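Local coordinates for probable ribosomal RNA small subunit methyltransferase from Thermus thermophilus, a protein that methylates the N2 amino group of a guanosine in 16S ribosomal RNA, using S-adenosylmethionine as methyl donor, in two crystal structures: PDB 3DMH (chain A, 1.55 Å), residues 238-243 and 259-264; PDB 3DMG (chain B, 1.55 Å), residues 238-243 and 259-264. Structure 2 is superposed on structure 1 by the backbone atoms of these residues (RMSD 0.04 Å); each is numbered along its deposited sequence.

Structure 1 (3DMH); sequences LDLGAG and VGVEDD. With SAM (S-adenosylmethionine), chain C.
Glu262 reaches Gly243 because its CG stands anti to the backbone N (chi1 170°) and the chain then bends at chi2 (56°), turning the carboxylate to the loop 241-243. Glu262 OE1 accepts from Gly243 N at 2.8 Å, on its anti side but tilted out of the carboxylate plane, and from SAM O3' at 2.7 Å. Glu262 OE2 takes SAM O2' at 2.6 Å and, with its anti lone pair, Asp264 N at 3.0 Å. Four bonds thus fix the carboxylate's rotation, two from ribose hydroxyls and two from backbone N-H groups. Strands 236-240 and 257-262 are parallel neighbours in the Rossmann-like methyltransferase sheet, joined through helix 248-253, and the cofactor lies at their C-terminal ends. There SAM N donates to Gly241 O at 2.8 Å, while Asp263 CB rests 3.4 Å from adenine C6. A side chain on Gly241 or Gly243 would run into SAM. Val261 O accepts from both Gly241 N and Ala242 N. On the leucine and valine face, Leu240 CD2 lies alongside Val261 CG2 at 3.7 Å, and Leu238 CD1 meets Val259 CG1.

Structure 2 (3DMG); sequences LDLGAG and VGVEDD. With SAH (S-adenosyl-L-homocysteine), chain D.
With CG anti to the backbone N (chi1 170°) and a bend at chi2 (59°), Glu262 carries its carboxylate across to the loop 241-243. Glu262 OE1 is bonded by Gly243 N at 2.8 Å, approaching on the anti side and tilted out of the carboxylate plane, and by SAH O3' at 2.7 Å. Its partner Glu262 OE2 accepts from SAH O2' at 2.6 Å and, through the anti lone pair, from Asp264 N at 2.9 Å. These four bonds, two from ribose hydroxyls of the product cofactor and two from backbone N-H groups, fix the carboxylate's rotation. SAH N donates to Gly241 O at 2.8 Å. At the other end of the ligand, Asp263 CB rests 3.3 Å from adenine C6. Gly241 and Gly243 pass so near SAH that a side chain on either would collide with it. Val261 O accepts from both Gly241 N and Ala242 N. On the leucine and valine face, Leu240 CD2 lies alongside Val261 CG2 at 3.7 Å and Leu238 CD1 meets Val259 CG1.

How the two compare
The bonds that join the two segments are kept. Gly243(A) N meets Glu262(A) OE1 at 2.8 Å, as Gly243(B) N meets Glu262(B) OE1, and the second carboxylate oxygen accepts from Asp264(A) N and Asp264(B) N alike. The double acceptor persists too: Val261(A) O accepts from Gly241(A) N and Ala242(A) N, as Val261(B) O does from Gly241(B) N and Ala242(B) N. In the packing, Leu238(A), Leu240(A), Val259(A) and Val261(A) keep their places with respect to their counterparts in chain B, and the CA atoms coincide within the error. What differs is the bound group: SAM in structure 1, SAH in structure 2. SAM touches Gly241(A), Ala242(A), Gly243(A), Glu262(A) and Asp263(A), and SAH their counterparts in chain B. The side chains of Glu262(A) and Asp263(A) keep their places within the error relative to Glu262(B) and Asp263(B), consistent with the segments hydrogen-bonding the amino group and ribose and touching the adenine, parts common to both molecules. SAM alone carries the methyl CE on SD, an atom that contacts neither segment. In SAH this methyl is absent, and with it goes the formal positive charge of the sulfonium, leaving a neutral thioether.

Structure 1 (3DMH)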
loop_
_atom_site.group_PDB
_atom_site.type_symbol
_atom_site.label_atom_id
_atom_site.label_comp_id
_atom_site.label_asym_id
_atom_site.label_seq_id
_atom_site.Cartn_x
_atom_site.Cartn_y
_atom_site.Cartn_z
ATOM N N LEU A 238 5.881 8.199 16.139
ATOM C CA LEU A 238 5.225 7.246 15.253
ATOM C C LEU A 238 4.870 7.981 13.974
ATOM O O LEU A 238 4.241 9.041 14.049
ATOM C CB LEU A 238 3.940 6.713 15.878
ATOM C CG LEU A 238 3.145 5.687 15.056
ATOM C CD1 LEU A 238 3.930 4.401 14.853
ATOM C CD2 LEU A 238 1.867 5.370 15.824
ATOM N N ASP A 239 5.280 7.416 12.834
ATOM C CA ASP A 239 4.966 7.977 11.511
ATOM C C ASP A 239 3.908 7.054 10.909
ATOM O O ASP A 239 4.222 5.909 10.538
ATOM C CB ASP A 239 6.237 8.026 10.647
ATOM C CG ASP A 239 6.017 8.632 9.266
ATOM O OD1 ASP A 239 4.872 8.907 8.875
ATOM O OD2 ASP A 239 7.038 8.789 8.572
ATOM N N LEU A 240 2.654 7.535 10.855
ATOM C CA LEU A 240 1.545 6.719 10.341
ATOM C C LEU A 240 1.513 6.802 8.824
ATOM O O LEU A 240 1.190 7.860 8.240
ATOM C CB LEU A 240 0.204 7.200 10.912
ATOM C CG LEU A 240 -0.050 6.982 12.395
ATOM C CD1 LEU A 240 -1.230 7.790 12.889
ATOM C CD2 LEU A 240 -0.282 5.500 12.683
ATOM N N GLY A 241 1.821 5.685 8.166
ATOM C CA GLY A 241 1.865 5.644 6.718
ATOM C C GLY A 241 3.190 6.191 6.259
ATOM O O GLY A 241 3.245 7.181 5.544
ATOM N N ALA A 242 4.275 5.539 6.675
ATOM C CA ALA A 242 5.623 6.144 6.543
ATOM C C ALA A 242 6.136 6.236 5.105
ATOM O O ALA A 242 7.040 7.054 4.815
ATOM C CB ALA A 242 6.663 5.401 7.445
ATOM N N GLY A 243 5.598 5.428 4.191
ATOM C CA GLY A 243 6.094 5.452 2.814
ATOM C C GLY A 243 7.583 5.161 2.712
ATOM O O GLY A 243 8.101 4.379 3.519
ATOM N N VAL A 259 9.354 5.123 14.840
ATOM C CA VAL A 259 8.710 3.900 14.365
ATOM C C VAL A 259 7.837 4.306 13.193
ATOM O O VAL A 259 6.984 5.178 13.349
ATOM C CB VAL A 259 7.808 3.272 15.426
ATOM C CG1 VAL A 259 7.094 2.029 14.855
ATOM C CG2 VAL A 259 8.619 2.882 16.653
ATOM N N GLY A 260 8.075 3.718 12.019
ATOM C CA GLY A 260 7.225 3.957 10.844
ATOM C C GLY A 260 6.342 2.738 10.694
ATOM O O GLY A 260 6.822 1.611 10.813
ATOM N N VAL A 261 5.043 2.972 10.482
ATOM C CA VAL A 261 4.113 1.886 10.131
ATOM C C VAL A 261 3.613 2.143 8.729
ATOM O O VAL A 261 3.292 3.272 8.361
ATOM C CB VAL A 261 2.937 1.712 11.117
ATOM C CG1 VAL A 261 3.456 1.165 12.459
ATOM C CG2 VAL A 261 2.114 2.991 11.354
ATOM N N GLU A 262 3.584 1.074 7.939
ATOM C CA GLU A 262 3.297 1.199 6.506
ATOM C C GLU A 262 2.674 -0.114 6.023
ATOM O O GLU A 262 3.246 -1.197 6.287
ATOM C CB GLU A 262 4.604 1.508 5.764
ATOM C CG GLU A 262 4.536 1.426 4.251
ATOM C CD GLU A 262 3.462 2.327 3.667
ATOM O OE1 GLU A 262 3.533 3.555 3.884
ATOM O OE2 GLU A 262 2.569 1.788 2.991
ATOM N N ASP A 263 1.517 -0.048 5.360
ATOM C CA ASP A 263 0.803 -1.262 4.979
ATOM C C ASP A 263 1.401 -1.915 3.736
ATOM O O ASP A 263 1.147 -3.097 3.504
ATOM C CB ASP A 263 -0.654 -0.901 4.707
ATOM C CG ASP A 263 -1.532 -2.108 4.452
ATOM O OD1 ASP A 263 -1.699 -2.929 5.380
ATOM O OD2 ASP A 263 -2.109 -2.213 3.326
ATOM N N ASP A 264 2.102 -1.129 2.910
ATOM C CA ASP A 264 2.600 -1.628 1.637
ATOM C C ASP A 264 4.050 -2.124 1.736
ATOM O O ASP A 264 4.932 -1.352 2.065
ATOM C CB ASP A 264 2.511 -0.524 0.561
ATOM C CG ASP A 264 3.287 -0.874 -0.680
ATOM O OD1 ASP A 264 3.127 -1.993 -1.148
ATOM O OD2 ASP A 264 4.073 -0.018 -1.172
HETATM N N SAM C . 4.661 9.504 4.867
HETATM C CA SAM C . 4.984 9.378 3.404
HETATM C C SAM C . 5.251 10.756 2.838
HETATM O O SAM C . 4.929 11.712 3.558
HETATM O OXT SAM C . 5.731 10.874 1.699
HETATM C CB SAM C . 3.823 8.750 2.629
HETATM C CG SAM C . 2.493 9.506 2.693
HETATM S SD SAM C . 1.232 8.726 1.634
HETATM C CE SAM C . 0.085 10.107 1.358
HETATM C "C5'" SAM C . 0.233 7.691 2.744
HETATM C "C4'" SAM C . 0.924 6.383 3.094
HETATM O "O4'" SAM C . -0.027 5.659 3.869
HETATM C "C3'" SAM C . 1.318 5.514 1.891
HETATM O "O3'" SAM C . 2.697 5.171 1.919
HETATM C "C2'" SAM C . 0.399 4.295 2.025
HETATM O "O2'" SAM C . 0.917 3.086 1.506
HETATM C "C1'" SAM C . 0.195 4.302 3.538
HETATM N N9 SAM C . -0.941 3.491 3.931
HETATM C C8 SAM C . -2.125 3.246 3.240
HETATM N N7 SAM C . -2.924 2.454 3.996
HETATM C C5 SAM C . -2.244 2.176 5.163
HETATM C C6 SAM C . -2.534 1.390 6.284
HETATM N N6 SAM C . -3.675 0.692 6.369
HETATM N N1 SAM C . -1.601 1.341 7.294
HETATM C C2 SAM C . -0.408 2.024 7.214
HETATM N N3 SAM C . -0.069 2.765 6.087
HETATM C C4 SAM C . -0.996 2.831 5.106
#

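Structure 2 (3DMG)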
loop_
_atom_site.group_PDB
_atom_site.type_symbol
_atom_site.label_atom_id
_atom_site.label_comp_id
_atom_site.label_asym_id
_atom_site.label_seq_id
_atom_site.Cartn_x
_atom_site.Cartn_y
_atom_site.Cartn_z
ATOM N N LEU B 238 5.878 8.218 16.206
ATOM C CA LEU B 238 5.208 7.296 15.291
ATOM C C LEU B 238 4.847 8.024 14.000
ATOM O O LEU B 238 4.243 9.109 14.045
ATOM C CB LEU B 238 3.943 6.714 15.930
ATOM C CG LEU B 238 3.172 5.664 15.120
ATOM C CD1 LEU B 238 3.995 4.400 14.879
ATOM C CD2 LEU B 238 1.874 5.352 15.866
ATOM N N ASP B 239 5.237 7.433 12.868
ATOM C CA ASP B 239 4.958 7.999 11.542
ATOM C C ASP B 239 3.918 7.075 10.937
ATOM O O ASP B 239 4.234 5.922 10.572
ATOM C CB ASP B 239 6.249 8.044 10.701
ATOM C CG ASP B 239 6.048 8.596 9.303
ATOM O OD1 ASP B 239 4.914 8.878 8.909
ATOM O OD2 ASP B 239 7.065 8.742 8.595
ATOM N N LEU B 240 2.671 7.539 10.884
ATOM C CA LEU B 240 1.574 6.704 10.353
ATOM C C LEU B 240 1.534 6.791 8.826
ATOM O O LEU B 240 1.239 7.846 8.254
ATOM C CB LEU B 240 0.230 7.170 10.921
ATOM C CG LEU B 240 -0.028 6.945 12.401
ATOM C CD1 LEU B 240 -1.200 7.783 12.877
ATOM C CD2 LEU B 240 -0.280 5.458 12.712
ATOM N N GLY B 241 1.824 5.668 8.166
ATOM C CA GLY B 241 1.869 5.631 6.705
ATOM C C GLY B 241 3.197 6.191 6.241
ATOM O O GLY B 241 3.230 7.197 5.529
ATOM N N ALA B 242 4.281 5.528 6.641
ATOM C CA ALA B 242 5.639 6.113 6.514
ATOM C C ALA B 242 6.142 6.214 5.075
ATOM O O ALA B 242 7.028 7.026 4.789
ATOM C CB ALA B 242 6.662 5.356 7.410
ATOM N N GLY B 243 5.586 5.420 4.156
ATOM C CA GLY B 243 6.085 5.447 2.785
ATOM C C GLY B 243 7.575 5.157 2.712
ATOM O O GLY B 243 8.092 4.379 3.522
ATOM N N VAL B 259 9.330 5.150 14.858
ATOM C CA VAL B 259 8.714 3.920 14.365
ATOM C C VAL B 259 7.845 4.321 13.194
ATOM O O VAL B 259 6.983 5.170 13.352
ATOM C CB VAL B 259 7.849 3.241 15.453
ATOM C CG1 VAL B 259 7.097 2.029 14.866
ATOM C CG2 VAL B 259 8.702 2.811 16.652
ATOM N N GLY B 260 8.102 3.738 12.027
ATOM C CA GLY B 260 7.249 3.934 10.853
ATOM C C GLY B 260 6.349 2.734 10.722
ATOM O O GLY B 260 6.803 1.606 10.895
ATOM N N VAL B 261 5.058 2.974 10.486
ATOM C CA VAL B 261 4.147 1.876 10.137
ATOM C C VAL B 261 3.628 2.121 8.727
ATOM O O VAL B 261 3.294 3.248 8.364
ATOM C CB VAL B 261 2.998 1.674 11.144
ATOM C CG1 VAL B 261 3.540 1.136 12.463
ATOM C CG2 VAL B 261 2.154 2.978 11.345
ATOM N N GLU B 262 3.615 1.061 7.934
ATOM C CA GLU B 262 3.277 1.156 6.510
ATOM C C GLU B 262 2.668 -0.157 6.023
ATOM O O GLU B 262 3.242 -1.220 6.241
ATOM C CB GLU B 262 4.560 1.490 5.750
ATOM C CG GLU B 262 4.476 1.398 4.228
ATOM C CD GLU B 262 3.418 2.314 3.665
ATOM O OE1 GLU B 262 3.506 3.559 3.881
ATOM O OE2 GLU B 262 2.507 1.792 2.980
ATOM N N ASP B 263 1.507 -0.081 5.378
ATOM C CA ASP B 263 0.789 -1.272 4.952
ATOM C C ASP B 263 1.370 -1.904 3.701
ATOM O O ASP B 263 1.144 -3.090 3.488
ATOM C CB ASP B 263 -0.683 -0.905 4.720
ATOM C CG ASP B 263 -1.562 -2.113 4.454
ATOM O OD1 ASP B 263 -1.680 -2.960 5.349
ATOM O OD2 ASP B 263 -2.147 -2.195 3.333
ATOM N N ASP B 264 2.098 -1.125 2.892
ATOM C CA ASP B 264 2.585 -1.622 1.596
ATOM C C ASP B 264 4.021 -2.109 1.706
ATOM O O ASP B 264 4.922 -1.314 2.011
ATOM C CB ASP B 264 2.478 -0.503 0.540
ATOM C CG ASP B 264 3.232 -0.821 -0.733
ATOM O OD1 ASP B 264 3.113 -1.951 -1.220
ATOM O OD2 ASP B 264 3.930 0.077 -1.262
HETATM N N SAH D . 4.650 9.508 4.899
HETATM C CA SAH D . 4.990 9.400 3.440
HETATM C CB SAH D . 3.860 8.753 2.629
HETATM C CG SAH D . 2.495 9.411 2.785
HETATM S SD SAH D . 1.249 8.783 1.628
HETATM C C SAH D . 5.266 10.782 2.868
HETATM O O SAH D . 4.900 11.740 3.560
HETATM O OXT SAH D . 5.794 10.881 1.762
HETATM C "C5'" SAH D . 0.243 7.735 2.733
HETATM C "C4'" SAH D . 0.917 6.400 3.061
HETATM O "O4'" SAH D . -0.045 5.705 3.854
HETATM C "C3'" SAH D . 1.313 5.528 1.850
HETATM O "O3'" SAH D . 2.689 5.194 1.908
HETATM C "C2'" SAH D . 0.375 4.330 2.037
HETATM O "O2'" SAH D . 0.865 3.127 1.491
HETATM C "C1'" SAH D . 0.164 4.352 3.541
HETATM N N9 SAH D . -0.959 3.525 3.952
HETATM C C8 SAH D . -2.128 3.299 3.262
HETATM N N7 SAH D . -2.893 2.468 4.015
HETATM C C5 SAH D . -2.226 2.188 5.172
HETATM C C6 SAH D . -2.527 1.369 6.265
HETATM N N6 SAH D . -3.670 0.654 6.330
HETATM N N1 SAH D . -1.584 1.328 7.280
HETATM C C2 SAH D . -0.386 2.007 7.221
HETATM N N3 SAH D . -0.061 2.773 6.116
HETATM C C4 SAH D . -0.994 2.854 5.126
#